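PDB 6BJ5: serine proteinase inhibitor 1 from Myxoma virus, which inhibits serine proteases as a poxviral member of the serpin family and contributes to the virulence of the virus. Local coordinates for the interface of chains B and A. Coordinates in Å, arbitrary orientation; residue numbers count along the deposited sequence, not the author numbering. Chains: chain A, Serine proteinase inhibitor 1; chain B, Serine proteinase inhibitor 1.

Contact 1: the interface of chains B and A. Residues chain B 38, 66; chain A 22, 25, 27.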
loop_
_atom_site.group_PDB
_atom_site.type_symbol
_atom_site.label_atom_id
_atom_site.label_comp_id
_atom_site.label_asym_id
_atom_site.label_seq_id
_atom_site.Cartn_x
_atom_site.Cartn_y
_atom_site.Cartn_z
ATOM N N TYR B 38 -4.596 1.528 -0.098
ATOM C CA TYR B 38 -5.708 1.220 0.797
ATOM C C TYR B 38 -5.316 1.435 2.253
ATOM O O TYR B 38 -6.088 1.985 3.046
ATOM C CB TYR B 38 -6.142 -0.216 0.614
ATOM C CG TYR B 38 -7.296 -0.625 1.491
ATOM C CD1 TYR B 38 -8.590 -0.271 1.154
ATOM C CD2 TYR B 38 -7.098 -1.349 2.655
ATOM C CE1 TYR B 38 -9.659 -0.651 1.926
ATOM C CE2 TYR B 38 -8.166 -1.724 3.448
ATOM C CZ TYR B 38 -9.449 -1.371 3.067
ATOM O OH TYR B 38 -10.545 -1.721 3.814
ATOM N N VAL B 66 -14.039 0.193 1.780
ATOM C CA VAL B 66 -14.472 -1.157 1.495
ATOM C C VAL B 66 -13.763 -2.101 2.449
ATOM O O VAL B 66 -12.640 -1.844 2.900
ATOM C CB VAL B 66 -14.172 -1.504 0.026
ATOM C CG1 VAL B 66 -14.432 -2.997 -0.283
ATOM C CG2 VAL B 66 -14.975 -0.596 -0.891
ATOM N N HIS A 22 -8.928 -4.893 -5.683
ATOM C CA HIS A 22 -10.117 -5.662 -5.322
ATOM C C HIS A 22 -11.144 -5.480 -6.436
ATOM O O HIS A 22 -11.564 -4.349 -6.703
ATOM C CB HIS A 22 -10.640 -5.166 -3.977
ATOM C CG HIS A 22 -11.805 -5.925 -3.423
ATOM N ND1 HIS A 22 -13.090 -5.427 -3.441
ATOM C CD2 HIS A 22 -11.865 -7.101 -2.752
ATOM C CE1 HIS A 22 -13.898 -6.287 -2.847
ATOM N NE2 HIS A 22 -13.181 -7.311 -2.420
ATOM N N THR A 25 -15.011 -3.840 -5.984
ATOM C CA THR A 25 -15.112 -2.428 -5.637
ATOM C C THR A 25 -14.084 -1.548 -6.336
ATOM O O THR A 25 -14.084 -0.330 -6.110
ATOM C CB THR A 25 -14.976 -2.253 -4.118
ATOM O OG1 THR A 25 -13.673 -2.686 -3.694
ATOM C CG2 THR A 25 -16.055 -3.067 -3.386
ATOM N N THR A 27 -10.764 -1.272 -5.868
ATOM C CA THR A 27 -9.995 -0.637 -4.803
ATOM C C THR A 27 -8.558 -1.141 -4.895
ATOM O O THR A 27 -8.331 -2.353 -4.861
ATOM C CB THR A 27 -10.588 -0.968 -3.429
ATOM O OG1 THR A 27 -11.929 -0.470 -3.342
ATOM C CG2 THR A 27 -9.736 -0.352 -2.291
#
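B:Val66 meets A:Thr25 and B:Tyr38 meets A:Thr27 where the C-terminal piece of this serpin turns back on itself against the main body. A:Thr25 lies in the turn between strands 16-22 and 27-34, a hairpin of the serpin core; B:Tyr38 projects from helix 37-49 and B:Val66 from a loop. Followed outward, the side chain of A:Thr25 begins with CB, which sits 3.6 Å from CG2 of B:Val66 and, on its own side, in the plane of the A:His22 ring at the ring's edge. Its methyl, CG2, approaches CG1 of B:Val66 at 3.5 Å, the two side chains reaching toward each other tip to tip. The hydroxyl OG1 stands between the backbone N and the carbonyl carbon (chi1 63°), a setting that turns it toward its own hairpin. There it hydrogen-bonds to ND1 of the A:His22 imidazole at 2.8 Å and to OG1 of A:Thr27, also at 2.8 Å. These two bonds tie the turn to both strands and should limit the hydroxyl's rotation, while B:Val66 CG1 packs beside OG1 at 3.5 Å. In A:Thr27 the two branches divide their work: OG1 joins this polar chain, whereas the methyl CG2, anti to the backbone N, points to the tyrosine. It touches the rim of the B:Tyr38 ring at CD1, 3.6 Å away, in an oblique approach from off the ring plane.

Contact 2: the interface of chains B and A. Residues chain B 20, 23, 224, 227; chain A 17, 19, 28, 31.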
loop_
_atom_site.group_PDB
_atom_site.type_symbol
_atom_site.label_atom_id
_atom_site.label_comp_id
_atom_site.label_asym_id
_atom_site.label_seq_id
_atom_site.Cartn_x
_atom_site.Cartn_y
_atom_site.Cartn_z
ATOM N N LEU B 20 -3.858 6.796 -3.690
ATOM C CA LEU B 20 -3.238 6.395 -4.940
ATOM C C LEU B 20 -2.300 7.467 -5.477
ATOM O O LEU B 20 -1.245 7.154 -6.042
ATOM C CB LEU B 20 -4.334 6.108 -5.955
ATOM C CG LEU B 20 -3.882 5.493 -7.261
ATOM C CD1 LEU B 20 -3.427 4.071 -6.901
ATOM C CD2 LEU B 20 -5.029 5.490 -8.295
ATOM N N PHE B 23 1.578 7.557 -4.305
ATOM C CA PHE B 23 2.659 6.720 -4.818
ATOM C C PHE B 23 3.636 7.521 -5.654
ATOM O O PHE B 23 4.845 7.290 -5.566
ATOM C CB PHE B 23 2.133 5.530 -5.626
ATOM C CG PHE B 23 3.241 4.582 -6.060
ATOM C CD1 PHE B 23 3.785 3.666 -5.160
ATOM C CD2 PHE B 23 3.750 4.623 -7.343
ATOM C CE1 PHE B 23 4.806 2.833 -5.537
ATOM C CE2 PHE B 23 4.760 3.789 -7.722
ATOM C CZ PHE B 23 5.295 2.893 -6.821
ATOM N N VAL B 224 4.080 6.380 -13.937
ATOM C CA VAL B 224 3.873 6.801 -12.557
ATOM C C VAL B 224 3.199 8.169 -12.520
ATOM O O VAL B 224 2.210 8.381 -11.808
ATOM C CB VAL B 224 5.206 6.786 -11.793
ATOM C CG1 VAL B 224 5.089 7.554 -10.496
ATOM C CG2 VAL B 224 5.629 5.353 -11.527
ATOM N N LEU B 227 -0.661 7.833 -13.316
ATOM C CA LEU B 227 -1.537 6.825 -12.716
ATOM C C LEU B 227 -2.653 7.475 -11.906
ATOM O O LEU B 227 -2.392 8.250 -10.981
ATOM C CB LEU B 227 -0.723 5.890 -11.810
ATOM C CG LEU B 227 -1.161 4.439 -11.578
ATOM C CD1 LEU B 227 -1.338 4.149 -10.125
ATOM C CD2 LEU B 227 -2.396 4.018 -12.393
ATOM N N MET A 17 5.447 -2.005 -13.331
ATOM C CA MET A 17 4.562 -1.617 -12.244
ATOM C C MET A 17 3.538 -2.718 -12.009
ATOM O O MET A 17 3.064 -3.348 -12.961
ATOM C CB MET A 17 3.850 -0.281 -12.562
ATOM C CG MET A 17 2.804 0.106 -11.531
ATOM S SD MET A 17 1.977 1.670 -11.857
ATOM C CE MET A 17 3.203 2.836 -11.307
ATOM N N LEU A 19 -0.138 -3.578 -9.587
ATOM C CA LEU A 19 -1.229 -3.052 -8.783
ATOM C C LEU A 19 -2.027 -4.267 -8.356
ATOM O O LEU A 19 -2.437 -5.062 -9.207
ATOM C CB LEU A 19 -2.102 -2.110 -9.611
ATOM C CG LEU A 19 -1.358 -0.939 -10.245
ATOM C CD1 LEU A 19 -1.705 -0.900 -11.707
ATOM C CD2 LEU A 19 -1.807 0.320 -9.621
ATOM N N VAL A 28 -7.597 -0.229 -5.031
ATOM C CA VAL A 28 -6.192 -0.624 -5.107
ATOM C C VAL A 28 -5.681 -0.924 -3.696
ATOM O O VAL A 28 -5.589 -0.029 -2.852
ATOM C CB VAL A 28 -5.340 0.444 -5.794
ATOM C CG1 VAL A 28 -3.859 -0.022 -5.907
ATOM C CG2 VAL A 28 -5.963 0.785 -7.146
ATOM N N MET A 31 0.426 -1.671 -4.382
ATOM C CA MET A 31 1.106 -1.230 -5.580
ATOM C C MET A 31 2.599 -1.360 -5.373
ATOM O O MET A 31 3.096 -1.326 -4.242
ATOM C CB MET A 31 0.932 0.248 -5.856
ATOM C CG MET A 31 -0.359 0.792 -6.249
ATOM S SD MET A 31 0.147 2.519 -6.347
ATOM C CE MET A 31 1.046 2.542 -7.900
#
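B:Leu20 and B:Phe23, on the short helices 18-21 and 23-26, meet side chains from the extended backbones of strands 16-22 and 27-34 of chain A, while B:Val224 near the end of helix 220-226 and B:Leu227 in the loop just after it come in beside them. The patch is a hydrophobic layer between helices and sheet, part of the core of the serpin fold, and two methionines of chain A do much of the filling. A:Met31 leaves its strand with CG anti to the carbonyl carbon and runs extended as far as SD before bending at the last torsion (chi3 76°). The bend swings the methyl CE over one face of the B:Phe23 ring, 3.7 Å from the ring centroid and offset toward the rim, a CH-pi contact. The other flank of the same methyl is met by CD1 of B:Leu227 at 3.6 Å, so that CE is held between an aromatic face and an aliphatic branch. Behind it, SD packs against CB of B:Phe23 at 3.7 Å and lies 3.9 Å from CD1 of B:Leu20, whose side chain crosses that of the methionine at about a right angle. The same leucine methyl extends the contact to CG2 of A:Val28. A:Met17 has the opposite sense of bend at its end (chi3 -78°), after an otherwise extended chain. Running past the phenylalanine in the opposite direction, it brings CE within 4.0 Å of CE2 on the ring's rim, while its SD lies near CG of B:Leu227. A:Leu19 slides past B:Leu227 in the opposite direction, its CD2 3.9 Å from CD1 of that leucine. At the margin of the patch, CG2 of B:Val224 touches the methyl CE of A:Met17 at 3.5 Å.

The centres of the C-alpha atoms of contact 1 and contact 2 lie about 13 Å apart, and both draw on strands 16-22 and 27-34 of chain A. Contact 1 takes the turn end of this hairpin; contact 2 begins at the very next residue, A:Val28, and runs farther from the turn. The chain B elements differ: helix 37-49 and a loop serve the first, helices 18-21, 23-26 and 220-226 and the loop residue just after the last of them the second. Since the chains are successive pieces of one serpin polypeptide, the interface is intramolecular in origin, and the shared hairpin would keep the C-terminal piece in the core although the chain is divided close to the reactive bond.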